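Local structure of haloalkane dehalogenase (Mycobacterium rhodesiae, 4MJ3) at residues G183-L188 against Q283-R288; L14-F19 against Y62-P67; I66-E71 against E289-V294; G54-S59 against F174-I179; I128-V133 against A146-P151. The protein catalyses the hydrolytic removal of halogen from haloalkanes, probably through an alpha/beta-hydrolase active site lying between a core domain and a cap. All blocks are in the same frame, centred on the assembly; numbering follows the deposited sequence. Where two conformers were deposited one is given.

Interaction 1 of 5, residues G183-L188 against Q283-R288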
# COMPACT_ATOMS: atom_id res chain seq x y z
N GLY A 183 -5.75 13.07 -5.60
CA GLY A 183 -5.31 12.01 -6.47
C GLY A 183 -6.41 11.08 -6.94
O GLY A 183 -6.12 9.95 -7.38
N SER A 184 -7.67 11.53 -6.82
CA SER A 184 -8.84 10.79 -7.27
C SER A 184 -9.58 11.63 -8.32
O SER A 184 -9.60 12.88 -8.22
CB SER A 184 -9.76 10.49 -6.09
OG SER A 184 -9.12 9.78 -5.04
N LEU A 185 -10.16 10.98 -9.32
CA LEU A 185 -11.04 11.68 -10.27
C LEU A 185 -12.42 11.96 -9.69
O LEU A 185 -13.04 12.96 -10.03
CB LEU A 185 -11.22 10.88 -11.55
CG LEU A 185 -9.98 10.58 -12.36
CD1 LEU A 185 -10.36 9.92 -13.68
CD2 LEU A 185 -9.15 11.84 -12.61
N SER A 186 -12.89 11.09 -8.81
CA SER A 186 -14.18 11.32 -8.19
C SER A 186 -14.04 12.40 -7.12
O SER A 186 -12.95 12.64 -6.62
CB SER A 186 -14.76 10.01 -7.65
OG SER A 186 -13.93 9.42 -6.72
N THR A 187 -15.13 13.08 -6.79
CA THR A 187 -15.12 14.03 -5.68
C THR A 187 -15.44 13.28 -4.40
O THR A 187 -16.55 12.76 -4.24
CB THR A 187 -16.14 15.16 -5.89
OG1 THR A 187 -15.82 15.87 -7.08
CG2 THR A 187 -16.10 16.13 -4.71
N LEU A 188 -14.47 13.19 -3.49
CA LEU A 188 -14.68 12.46 -2.25
C LEU A 188 -15.62 13.28 -1.37
O LEU A 188 -15.53 14.50 -1.31
CB LEU A 188 -13.37 12.16 -1.52
CG LEU A 188 -12.26 11.48 -2.33
CD1 LEU A 188 -11.13 11.06 -1.41
CD2 LEU A 188 -12.74 10.29 -3.14
N GLN A 283 -8.56 2.84 -6.12
CA GLN A 283 -9.49 2.10 -5.27
C GLN A 283 -10.68 2.96 -4.86
O GLN A 283 -11.74 2.43 -4.55
CB GLN A 283 -8.80 1.56 -4.01
CG GLN A 283 -7.47 0.84 -4.26
CD GLN A 283 -6.27 1.74 -4.08
OE1 GLN A 283 -6.28 2.90 -4.49
NE2 GLN A 283 -5.21 1.19 -3.48
N GLU A 284 -10.51 4.28 -4.85
CA GLU A 284 -11.62 5.21 -4.58
C GLU A 284 -12.51 5.41 -5.78
O GLU A 284 -13.72 5.52 -5.64
CB GLU A 284 -11.13 6.60 -4.17
CG GLU A 284 -10.65 6.72 -2.75
CD GLU A 284 -11.73 6.52 -1.70
OE1 GLU A 284 -12.96 6.60 -1.96
OE2 GLU A 284 -11.33 6.23 -0.58
N ASP A 285 -11.92 5.49 -6.96
CA ASP A 285 -12.65 5.76 -8.18
C ASP A 285 -13.32 4.53 -8.78
O ASP A 285 -14.43 4.62 -9.28
CB ASP A 285 -11.69 6.36 -9.23
CG ASP A 285 -11.22 7.77 -8.86
OD1 ASP A 285 -11.92 8.47 -8.09
OD2 ASP A 285 -10.15 8.20 -9.36
N LYS A 286 -12.61 3.40 -8.75
CA LYS A 286 -13.03 2.19 -9.46
C LYS A 286 -12.66 0.94 -8.65
O LYS A 286 -12.17 -0.05 -9.20
CB LYS A 286 -12.37 2.15 -10.85
CG LYS A 286 -12.76 3.28 -11.80
CD LYS A 286 -14.21 3.17 -12.26
CE LYS A 286 -14.63 4.38 -13.08
NZ LYS A 286 -15.98 4.16 -13.64
N GLY A 287 -12.96 0.96 -7.36
CA GLY A 287 -12.62 -0.13 -6.46
C GLY A 287 -13.28 -1.45 -6.83
O GLY A 287 -12.62 -2.50 -6.86
N ARG A 288 -14.57 -1.41 -7.13
CA ARG A 288 -15.25 -2.62 -7.57
C ARG A 288 -14.61 -3.21 -8.82
O ARG A 288 -14.42 -4.42 -8.91
CB ARG A 288 -16.72 -2.36 -7.82
CG ARG A 288 -17.43 -3.63 -8.24

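Interaction 2 of 5, residues L14-F19 against Y62-P67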
# COMPACT_ATOMS: atom_id res chain seq x y z
N LEU A 14 -17.29 5.34 10.89
CA LEU A 14 -16.79 5.62 9.55
C LEU A 14 -17.67 4.95 8.49
O LEU A 14 -17.98 3.77 8.63
CB LEU A 14 -15.37 5.12 9.39
CG LEU A 14 -14.35 5.73 10.35
CD1 LEU A 14 -12.99 5.16 10.06
CD2 LEU A 14 -14.32 7.25 10.26
N PRO A 15 -18.09 5.69 7.45
CA PRO A 15 -19.08 5.09 6.55
C PRO A 15 -18.51 3.98 5.71
O PRO A 15 -17.31 4.00 5.37
CB PRO A 15 -19.48 6.26 5.63
CG PRO A 15 -18.99 7.50 6.29
CD PRO A 15 -17.84 7.11 7.15
N ASP A 16 -19.34 2.99 5.41
CA ASP A 16 -19.01 1.92 4.48
C ASP A 16 -17.78 1.13 4.91
O ASP A 16 -17.01 0.67 4.08
CB ASP A 16 -18.80 2.50 3.09
CG ASP A 16 -19.98 3.31 2.62
OD1 ASP A 16 -21.07 2.72 2.52
OD2 ASP A 16 -19.81 4.51 2.38
N PHE A 17 -17.61 0.96 6.22
CA PHE A 17 -16.43 0.31 6.76
C PHE A 17 -16.79 -0.49 8.01
O PHE A 17 -16.33 -0.18 9.10
CB PHE A 17 -15.39 1.38 7.08
CG PHE A 17 -13.99 0.87 7.21
CD1 PHE A 17 -13.32 0.35 6.11
CD2 PHE A 17 -13.33 0.92 8.42
CE1 PHE A 17 -12.01 -0.10 6.22
CE2 PHE A 17 -12.03 0.47 8.54
CZ PHE A 17 -11.37 -0.04 7.45
N PRO A 18 -17.62 -1.54 7.85
CA PRO A 18 -18.08 -2.36 8.97
C PRO A 18 -17.15 -3.54 9.22
O PRO A 18 -17.59 -4.69 9.26
CB PRO A 18 -19.41 -2.89 8.45
CG PRO A 18 -19.14 -3.11 7.00
CD PRO A 18 -18.23 -1.99 6.58
N PHE A 19 -15.86 -3.26 9.35
CA PHE A 19 -14.87 -4.31 9.50
C PHE A 19 -14.19 -4.14 10.86
O PHE A 19 -13.70 -3.07 11.19
CB PHE A 19 -13.84 -4.23 8.38
CG PHE A 19 -14.44 -4.17 7.00
CD1 PHE A 19 -15.30 -5.18 6.57
CD2 PHE A 19 -14.21 -3.10 6.16
CE1 PHE A 19 -15.87 -5.12 5.30
CE2 PHE A 19 -14.76 -3.05 4.89
CZ PHE A 19 -15.61 -4.06 4.47
N TYR A 62 -9.42 0.47 0.90
CA TYR A 62 -9.82 -0.80 0.31
C TYR A 62 -11.28 -1.17 0.61
O TYR A 62 -11.73 -2.27 0.25
CB TYR A 62 -8.87 -1.91 0.76
CG TYR A 62 -7.58 -1.84 0.02
CD1 TYR A 62 -7.52 -2.16 -1.32
CD2 TYR A 62 -6.41 -1.38 0.64
CE1 TYR A 62 -6.34 -2.06 -2.03
CE2 TYR A 62 -5.23 -1.30 -0.06
CZ TYR A 62 -5.20 -1.62 -1.41
OH TYR A 62 -4.03 -1.54 -2.16
N ARG A 63 -12.04 -0.25 1.20
CA ARG A 63 -13.40 -0.58 1.64
C ARG A 63 -14.36 -1.00 0.53
O ARG A 63 -15.27 -1.79 0.79
CB ARG A 63 -14.02 0.56 2.45
CG ARG A 63 -14.46 1.77 1.64
CD ARG A 63 -14.60 2.99 2.53
NE ARG A 63 -14.96 4.18 1.77
CZ ARG A 63 -14.14 4.90 1.03
NH1 ARG A 63 -12.85 4.54 0.89
NH2 ARG A 63 -14.59 5.96 0.38
N TRP A 64 -14.19 -0.49 -0.68
CA TRP A 64 -15.05 -0.90 -1.79
C TRP A 64 -14.64 -2.26 -2.39
O TRP A 64 -15.47 -2.93 -3.01
CB TRP A 64 -15.09 0.15 -2.90
CG TRP A 64 -15.38 1.53 -2.45
CD1 TRP A 64 -14.58 2.62 -2.59
CD2 TRP A 64 -16.58 2.00 -1.81
NE1 TRP A 64 -15.19 3.74 -2.06
CE2 TRP A 64 -16.42 3.38 -1.59
CE3 TRP A 64 -17.76 1.37 -1.41
CZ2 TRP A 64 -17.41 4.16 -0.97
CZ3 TRP A 64 -18.75 2.16 -0.78
CH2 TRP A 64 -18.55 3.53 -0.57
N MSE A 65 -13.39 -2.65 -2.21
CA MSE A 65 -12.85 -3.89 -2.77
C MSE A 65 -13.12 -5.09 -1.90
O MSE A 65 -13.38 -6.18 -2.40
CB MSE A 65 -11.33 -3.73 -2.97
CG MSE A 65 -11.13 -2.72 -4.06
SE MSE A 65 -9.21 -2.57 -4.52
CE MSE A 65 -8.78 -4.38 -5.09
N ILE A 66 -13.07 -4.90 -0.58
CA ILE A 66 -13.22 -6.01 0.34
C ILE A 66 -14.51 -6.84 0.13
O ILE A 66 -14.42 -8.06 0.04
CB ILE A 66 -13.03 -5.56 1.81
CG1 ILE A 66 -11.57 -5.17 2.05
CG2 ILE A 66 -13.45 -6.66 2.77
CD1 ILE A 66 -11.34 -4.33 3.28
N PRO A 67 -15.70 -6.20 0.04
CA PRO A 67 -16.91 -7.00 -0.14
C PRO A 67 -16.94 -7.83 -1.42
O PRO A 67 -17.47 -8.93 -1.41
CB PRO A 67 -18.03 -5.95 -0.15
CG PRO A 67 -17.47 -4.79 0.61
CD PRO A 67 -16.03 -4.77 0.22
O HOH W 1 -17.49 5.72 1.85
O HOH W 2 -17.47 -1.44 2.30

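Interaction 3 of 5, residues I66-E71 against E289-V294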
# COMPACT_ATOMS: atom_id res chain seq x y z
N ILE A 66 -13.07 -4.90 -0.58
CA ILE A 66 -13.22 -6.01 0.34
C ILE A 66 -14.51 -6.84 0.13
O ILE A 66 -14.42 -8.06 0.04
CB ILE A 66 -13.03 -5.56 1.81
CG1 ILE A 66 -11.57 -5.17 2.05
CG2 ILE A 66 -13.45 -6.66 2.77
CD1 ILE A 66 -11.34 -4.33 3.28
N PRO A 67 -15.70 -6.20 0.04
CA PRO A 67 -16.91 -7.00 -0.14
C PRO A 67 -16.94 -7.83 -1.42
O PRO A 67 -17.47 -8.93 -1.41
CB PRO A 67 -18.03 -5.95 -0.15
CG PRO A 67 -17.47 -4.79 0.61
CD PRO A 67 -16.03 -4.77 0.22
N VAL A 68 -16.35 -7.33 -2.50
CA VAL A 68 -16.26 -8.06 -3.77
C VAL A 68 -15.38 -9.31 -3.60
O VAL A 68 -15.76 -10.40 -4.02
CB VAL A 68 -15.68 -7.17 -4.88
CG1 VAL A 68 -15.48 -7.96 -6.17
CG2 VAL A 68 -16.59 -5.97 -5.12
N LEU A 69 -14.26 -9.15 -2.93
CA LEU A 69 -13.33 -10.25 -2.71
C LEU A 69 -13.98 -11.32 -1.82
O LEU A 69 -13.91 -12.51 -2.11
CB LEU A 69 -12.02 -9.72 -2.08
CG LEU A 69 -11.25 -8.73 -2.96
CD1 LEU A 69 -10.12 -8.11 -2.16
CD2 LEU A 69 -10.71 -9.37 -4.23
N VAL A 70 -14.65 -10.87 -0.77
CA VAL A 70 -15.32 -11.77 0.16
C VAL A 70 -16.46 -12.54 -0.51
O VAL A 70 -16.60 -13.75 -0.31
CB VAL A 70 -15.86 -10.98 1.38
CG1 VAL A 70 -16.82 -11.83 2.22
CG2 VAL A 70 -14.68 -10.48 2.23
N GLU A 71 -17.27 -11.85 -1.32
CA GLU A 71 -18.37 -12.50 -2.02
C GLU A 71 -17.85 -13.56 -3.01
O GLU A 71 -18.50 -14.58 -3.23
CB GLU A 71 -19.22 -11.47 -2.74
CG GLU A 71 -20.53 -12.05 -3.30
CD GLU A 71 -20.43 -12.66 -4.69
OE1 GLU A 71 -19.37 -12.61 -5.37
OE2 GLU A 71 -21.48 -13.19 -5.10
N GLU A 289 -14.30 -2.35 -9.78
CA GLU A 289 -13.71 -2.81 -11.04
C GLU A 289 -12.34 -3.46 -10.80
O GLU A 289 -12.03 -4.51 -11.37
CB GLU A 289 -13.60 -1.65 -12.03
CG GLU A 289 -14.94 -1.15 -12.57
CD GLU A 289 -15.74 -0.22 -11.64
OE1 GLU A 289 -15.31 0.11 -10.50
OE2 GLU A 289 -16.81 0.22 -12.08
N LEU A 290 -11.52 -2.86 -9.96
CA LEU A 290 -10.21 -3.42 -9.64
C LEU A 290 -10.38 -4.76 -8.91
O LEU A 290 -9.70 -5.73 -9.23
CB LEU A 290 -9.34 -2.45 -8.84
CG LEU A 290 -7.95 -2.97 -8.46
CD1 LEU A 290 -7.13 -3.37 -9.68
CD2 LEU A 290 -7.21 -1.93 -7.63
N ALA A 291 -11.33 -4.83 -7.97
CA ALA A 291 -11.57 -6.07 -7.24
C ALA A 291 -12.05 -7.18 -8.18
O ALA A 291 -11.60 -8.32 -8.06
CB ALA A 291 -12.57 -5.87 -6.12
N GLU A 292 -12.91 -6.85 -9.13
CA GLU A 292 -13.35 -7.81 -10.14
C GLU A 292 -12.18 -8.33 -10.99
O GLU A 292 -12.09 -9.53 -11.26
CB GLU A 292 -14.46 -7.24 -11.04
CG GLU A 292 -15.82 -7.03 -10.33
CD GLU A 292 -16.55 -8.32 -9.97
OE1 GLU A 292 -16.00 -9.42 -10.23
OE2 GLU A 292 -17.68 -8.25 -9.43
N ALA A 293 -11.26 -7.44 -11.35
CA ALA A 293 -10.05 -7.84 -12.07
C ALA A 293 -9.20 -8.81 -11.23
O ALA A 293 -8.66 -9.78 -11.77
CB ALA A 293 -9.23 -6.64 -12.50
N VAL A 294 -9.09 -8.55 -9.92
CA VAL A 294 -8.35 -9.45 -9.03
C VAL A 294 -9.00 -10.84 -8.95
O VAL A 294 -8.30 -11.84 -9.04
CB VAL A 294 -8.21 -8.85 -7.62
CG1 VAL A 294 -7.62 -9.87 -6.67
CG2 VAL A 294 -7.35 -7.59 -7.67

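Interaction 4 of 5, residues G54-S59 against F174-I179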
# COMPACT_ATOMS: atom_id res chain seq x y z
N GLY A 54 -0.78 2.80 0.66
CA GLY A 54 0.40 3.62 0.76
C GLY A 54 0.14 4.97 1.40
O GLY A 54 -0.66 5.11 2.32
N GLU A 55 0.85 5.96 0.88
CA GLU A 55 0.85 7.31 1.41
C GLU A 55 -0.33 8.12 0.86
O GLU A 55 -0.65 8.04 -0.33
CB GLU A 55 2.18 7.95 0.94
CG GLU A 55 2.28 9.46 1.04
CD GLU A 55 2.53 10.00 2.45
OE1 GLU A 55 2.38 9.24 3.41
OE2 GLU A 55 2.92 11.19 2.55
N PRO A 56 -0.98 8.96 1.70
CA PRO A 56 -1.05 9.01 3.16
C PRO A 56 -2.39 8.38 3.54
O PRO A 56 -3.21 9.00 4.22
CB PRO A 56 -1.10 10.50 3.44
CG PRO A 56 -1.85 11.07 2.27
CD PRO A 56 -1.77 10.07 1.12
N SER A 57 -2.64 7.18 3.05
CA SER A 57 -3.95 6.54 3.22
C SER A 57 -3.89 5.51 4.34
O SER A 57 -3.01 5.56 5.20
CB SER A 57 -4.39 5.94 1.89
OG SER A 57 -3.55 4.88 1.50
N TRP A 58 -4.91 4.65 4.39
CA TRP A 58 -4.89 3.48 5.26
C TRP A 58 -5.87 2.46 4.70
O TRP A 58 -6.35 2.64 3.57
CB TRP A 58 -5.17 3.84 6.72
CG TRP A 58 -6.48 4.49 7.09
CD1 TRP A 58 -6.87 5.77 6.82
CD2 TRP A 58 -7.53 3.92 7.91
NE1 TRP A 58 -8.12 6.01 7.39
CE2 TRP A 58 -8.53 4.89 8.05
CE3 TRP A 58 -7.70 2.68 8.55
CZ2 TRP A 58 -9.68 4.67 8.80
CZ3 TRP A 58 -8.86 2.45 9.27
CH2 TRP A 58 -9.82 3.44 9.41
N SER A 59 -6.15 1.39 5.45
CA SER A 59 -6.98 0.29 4.93
C SER A 59 -8.41 0.69 4.54
O SER A 59 -9.06 0.00 3.75
CB SER A 59 -7.00 -0.86 5.93
OG SER A 59 -5.69 -1.44 6.00
N PHE A 174 -0.78 19.40 6.84
CA PHE A 174 -0.82 18.24 5.96
C PHE A 174 -2.22 17.65 5.99
O PHE A 174 -2.62 17.11 7.03
CB PHE A 174 0.20 17.23 6.45
CG PHE A 174 0.43 16.07 5.51
CD1 PHE A 174 -0.39 14.95 5.56
CD2 PHE A 174 1.48 16.09 4.61
CE1 PHE A 174 -0.17 13.87 4.71
CE2 PHE A 174 1.72 15.00 3.78
CZ PHE A 174 0.90 13.89 3.83
N PRO A 175 -3.00 17.77 4.88
CA PRO A 175 -4.42 17.36 4.90
C PRO A 175 -4.59 16.02 4.19
O PRO A 175 -4.73 15.97 2.96
CB PRO A 175 -5.09 18.49 4.12
CG PRO A 175 -4.04 18.92 3.13
CD PRO A 175 -2.70 18.43 3.60
N ALA A 176 -4.49 14.93 4.94
CA ALA A 176 -4.40 13.61 4.30
C ALA A 176 -5.61 13.34 3.41
O ALA A 176 -5.48 12.85 2.29
CB ALA A 176 -4.25 12.51 5.35
N GLY A 177 -6.80 13.65 3.89
CA GLY A 177 -8.02 13.43 3.13
C GLY A 177 -8.08 14.22 1.84
O GLY A 177 -8.40 13.69 0.77
N GLN A 178 -7.72 15.50 1.90
CA GLN A 178 -7.68 16.29 0.69
C GLN A 178 -6.58 15.85 -0.28
O GLN A 178 -6.70 16.04 -1.50
CB GLN A 178 -7.59 17.79 0.98
CG GLN A 178 -8.91 18.40 1.41
CD GLN A 178 -9.96 18.47 0.30
OE1 GLN A 178 -9.67 18.23 -0.88
NE2 GLN A 178 -11.20 18.79 0.68
N ILE A 179 -5.49 15.25 0.25
CA ILE A 179 -4.46 14.68 -0.63
C ILE A 179 -5.04 13.51 -1.39
O ILE A 179 -4.80 13.36 -2.60
CB ILE A 179 -3.19 14.29 0.17
CG1 ILE A 179 -2.44 15.55 0.59
CG2 ILE A 179 -2.28 13.35 -0.64
CD1 ILE A 179 -1.45 15.32 1.72

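Interaction 5 of 5, residues I128-V133 against A146-P151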
# COMPACT_ATOMS: atom_id res chain seq x y z
N ILE A 128 6.79 -1.18 -0.76
CA ILE A 128 7.07 -2.12 0.33
C ILE A 128 6.75 -3.55 -0.09
O ILE A 128 7.60 -4.44 0.01
CB ILE A 128 6.30 -1.73 1.60
CG1 ILE A 128 6.83 -0.40 2.13
CG2 ILE A 128 6.43 -2.81 2.66
CD1 ILE A 128 5.86 0.35 2.99
N GLY A 129 5.55 -3.76 -0.61
CA GLY A 129 5.09 -5.09 -0.98
C GLY A 129 5.92 -5.78 -2.06
O GLY A 129 6.26 -6.96 -1.93
N LEU A 130 6.29 -5.05 -3.12
CA LEU A 130 7.10 -5.64 -4.18
C LEU A 130 8.52 -5.97 -3.69
O LEU A 130 9.12 -6.97 -4.12
CB LEU A 130 7.15 -4.73 -5.41
CG LEU A 130 5.83 -4.50 -6.14
CD1 LEU A 130 6.00 -3.39 -7.17
CD2 LEU A 130 5.34 -5.77 -6.79
N ARG A 131 9.05 -5.17 -2.78
CA ARG A 131 10.31 -5.51 -2.15
C ARG A 131 10.18 -6.81 -1.34
O ARG A 131 11.08 -7.66 -1.39
CB ARG A 131 10.81 -4.37 -1.28
CG ARG A 131 12.08 -4.73 -0.54
CD ARG A 131 12.96 -3.52 -0.30
NE ARG A 131 13.82 -3.76 0.85
CZ ARG A 131 14.52 -2.83 1.49
NH1 ARG A 131 14.50 -1.57 1.10
NH2 ARG A 131 15.22 -3.19 2.56
N LEU A 132 9.06 -6.97 -0.64
CA LEU A 132 8.81 -8.20 0.10
C LEU A 132 8.67 -9.41 -0.83
O LEU A 132 9.12 -10.51 -0.48
CB LEU A 132 7.61 -8.07 1.03
CG LEU A 132 7.83 -7.13 2.22
CD1 LEU A 132 6.53 -6.93 2.96
CD2 LEU A 132 8.92 -7.68 3.14
N VAL A 133 8.11 -9.21 -2.01
CA VAL A 133 8.01 -10.31 -2.98
C VAL A 133 9.43 -10.71 -3.39
O VAL A 133 9.75 -11.89 -3.47
CB VAL A 133 7.15 -9.92 -4.21
CG1 VAL A 133 7.17 -11.01 -5.28
CG2 VAL A 133 5.70 -9.66 -3.80
N ALA A 146 -0.81 -2.16 -8.97
CA ALA A 146 -1.68 -1.09 -9.46
C ALA A 146 -1.18 0.26 -9.01
O ALA A 146 -1.24 0.58 -7.82
CB ALA A 146 -3.10 -1.31 -8.95
N ASN A 147 -0.71 1.07 -9.96
CA ASN A 147 -0.25 2.43 -9.66
C ASN A 147 0.81 2.40 -8.58
O ASN A 147 0.65 2.99 -7.49
CB ASN A 147 -1.41 3.35 -9.29
CG ASN A 147 -2.38 3.56 -10.43
OD1 ASN A 147 -2.14 3.14 -11.56
ND2 ASN A 147 -3.48 4.26 -10.14
N THR A 148 1.90 1.72 -8.90
CA THR A 148 3.00 1.55 -7.97
C THR A 148 4.28 1.29 -8.76
O THR A 148 4.26 1.31 -9.99
CB THR A 148 2.69 0.41 -6.97
OG1 THR A 148 3.66 0.43 -5.92
CG2 THR A 148 2.68 -0.94 -7.66
N MSE A 149 5.38 1.05 -8.05
CA MSE A 149 6.68 0.70 -8.66
C MSE A 149 7.61 0.22 -7.59
O MSE A 149 7.28 0.25 -6.40
CB MSE A 149 7.40 1.84 -9.37
CG MSE A 149 7.73 1.48 -10.83
SE MSE A 149 8.92 -0.01 -11.40
CE MSE A 149 10.28 1.18 -12.15
N LEU A 150 8.79 -0.21 -8.02
CA LEU A 150 9.89 -0.58 -7.12
C LEU A 150 11.13 0.17 -7.57
O LEU A 150 11.94 -0.36 -8.32
CB LEU A 150 10.13 -2.08 -7.08
CG LEU A 150 11.25 -2.58 -6.14
CD1 LEU A 150 11.15 -2.00 -4.74
CD2 LEU A 150 11.29 -4.09 -6.06
N PRO A 151 11.26 1.43 -7.16
CA PRO A 151 12.41 2.21 -7.63
C PRO A 151 13.69 1.86 -6.89
O PRO A 151 13.69 1.67 -5.68
CB PRO A 151 12.02 3.66 -7.34
CG PRO A 151 10.90 3.59 -6.37
CD PRO A 151 10.50 2.17 -6.14

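Interaction 1 of 5, residues G183-L188 against Q283-R288
D285 OD1 is gripped twice from the 183-188 loop, by the backbone N-H and the hydroxyl of S186. The hydroxyl bond is the shorter: S186 OG lies 2.6 Å from D285 OD1 and meets it nearly along the C-O axis. S186 N donates over 2.9 Å to D285 OD1 from above the carboxylate plane, 44° out of it. S186 can reach back in this way because its OG takes the crowded place between its backbone N and carbonyl carbon (chi1 59°). The other oxygen, D285 OD2, receives L185 N at 2.8 Å on its syn lone pair, with a fairly straight N-H angle of 163°. It also accepts from G279 N. One carboxylate thus spans two successive peptide N-H groups, which fixes its rotation.

L188 CD2 comes to 3.9 Å from E284 OE1, the two side chains crossing at about a right angle. S184 OG lies near E284 CB but bonds V180 O. E284 is buried; its OE2 bonds Y196 OH and forms a salt bridge with R63 NH1. The arrangement ties a cap loop to the start of helix 282-300 in the core, as in the two-part fold of haloalkane dehalogenases.

Interaction 2 of 5, residues L14-F19 against Y62-P67
Two waters carry the polar part of this contact, as no direct hydrogen bond joins the segments. Water 1 donates to D16 OD2 at 2.7 Å and accepts from R63 NE at 3.0 Å. It lies at the edge of the guanidinium, in its plane. The carboxylate and the guanidinium are therefore linked without touching. Water 2 donates to both backbone carbonyls, with D16 O at 2.8 Å and R63 O at 2.7 Å.

The second group is van der Waals contact round D16. Its OD2 comes to 3.4 Å from W64 CH2, the carboxylate and indole planes lying 44° apart. W64 in turn covers the extended R63 chain: R63 CG sits over the centre of the indole, and W64 NE1 lies above the guanidinium, toward its rim.

The third group is apolar. F17 turns its ring edge to R63 CB, 3.7 Å from F17 CD1. F19 meets I66 tip to tip, with F19 CZ 3.8 Å from I66 CG2. P18 CD covers one face of the F19 ring.

A type II turn, L14 to F17, and an inverse gamma turn centred on P18 lay this loop along the segment leading into helix 66-71 of the alpha/beta-hydrolase fold. L39 of strand 33-41 touches F17, F19 and I66. Helix 190-197 meets R63 through T192 and Y196. From helix 282-300, E284 forms a salt bridge with R63 and packs on W64.

Interaction 3 of 5, residues I66-E71 against E289-V294
V68 points toward A291, where the two backbones come nearest. V68 CG1 is anti to the backbone N (chi1 176°) and touches A291 CB at 3.6 Å. V68 CB stands equally near that methyl, so the valine meets it with its branch point as well as a tip. The axes of the two segments approach to 8.8 Å, consistent with the small alanine at the contact. They run in nearly the same direction, with a signed crossing angle of -29°.

L69 leaves its helix to one side, but its tip turns into the interface. Its CD2 reaches V294 CG1 at 4.0 Å, and the two side chains cross obliquely. The same L69 CD2 rests 4.1 Å from A291 O, against the backbone of the partner helix.

E292 approaches on the outer side. Its chain is bent at chi2 and crosses V68 at about a right angle, laying OE2 3.9 Å from V68 CG1.

L69 also packs on V49 and L51 of strand 48-52, so the inner edge of the contact faces the sheet. Two helices side by side on one face of the central sheet, one following strand 48-52 and the other the last helix, 282-300, are characteristic of the alpha/beta-hydrolase fold.

Interaction 4 of 5, residues G54-S59 against F174-I179
P56 presses its ring on F174, A176 and I179. It belongs to the HGEP turn that follows strand 48-52 in this alpha/beta hydrolase, and the helix it meets, 176-182, belongs to the cap. P56 follows a cis peptide bond, and its CB points toward the cap segment. P56 CB lies at the edge of the F174 ring, near the ring plane and 3.7 Å from F174 CE1. P56 CG comes as close to I179 CG2, also 3.7 Å, the two side chains crossing obliquely. A176 CB lies 3.8 Å from P56 O.

I179 CD1 lies 3.4 Å above one face of the F174 ring, offset toward the rim, so I179 touches the proline with one branch and the phenylalanine with the other.

The backbone of the turn is held by S57 N bonding to G54 O at 3.0 Å. E55 N bonds to D123 OD1; D123 is probably the nucleophile, and E55 N is probably one of the oxyanion-hole donors, as in related dehalogenases. The E55 side chain leaves anti to its backbone N (chi1 165°) and bends at chi2 (77°). It meets F174 tip to tip, the planes 50° apart, with E55 OE2 3.6 Å from F174 CZ.

Interaction 5 of 5, residues I128-V133 against A146-P151
L150 leaves the backbone with CG anti to its own N (chi1 -179°) and then bends at chi2 (49°), which carries both methyls to helix 124-135. L130 answers from the helix with CG anti to its carbonyl carbon (chi1 -65°), and its CD1 reaches along the loop toward T148 and M149.

The contact is apolar and has no hydrogen bond across it. L150 CD2 settles against L130, 4.2 Å from L130 CB and 4.1 Å from L130 O. It therefore touches helix backbone as well as side chain. The other methyl, L150 CD1, lies 4.2 Å from R131 CB. One leucine thus spans two successive helix residues. L130 CD1 meets the peptide group between M149 and L150, 3.9 Å from M149 O, and stands 4.2 Å from T148 CG2. M149, a selenomethionine, is touched at its backbone.

The polar ends turn elsewhere. T148 OG1 is anti to its backbone N and bonds to D123 O, so CG2 is the branch facing L130. R131 leads its guanidinium away from L150, to a salt bridge with E135 and a hydrogen bond to N228. Y98 of helix 98-112 and L235 of helix 225-235 also touch L150.

Strand 117-121, helix 124-135 and strand 140-145 form a beta-alpha-beta crossover between neighbouring parallel strands. The contact packs the loop leaving the second strand on the crossover helix. That helix follows D123, probably the nucleophile, as at the nucleophile elbow of alpha/beta hydrolases.

Interactions 3, 4 and 5 are buried and rest almost wholly on apolar contact. Interactions 1 and 2 are only partly buried, and there polar groups do more: direct bonds to a carboxylate in the first, water bridges in the second. Interactions 1 and 3 both use helix 282-300, and interactions 2 and 3 share I66 and P67 of helix 66-71. The R63-E284 salt bridge joins interactions 1 and 2. Interactions 1 and 4 bring adjoining parts of the cap onto the core, whereas interactions 3 and 5 lie within the core. W58, in the turn of interaction 4, packs on L14 and F17 of interaction 2.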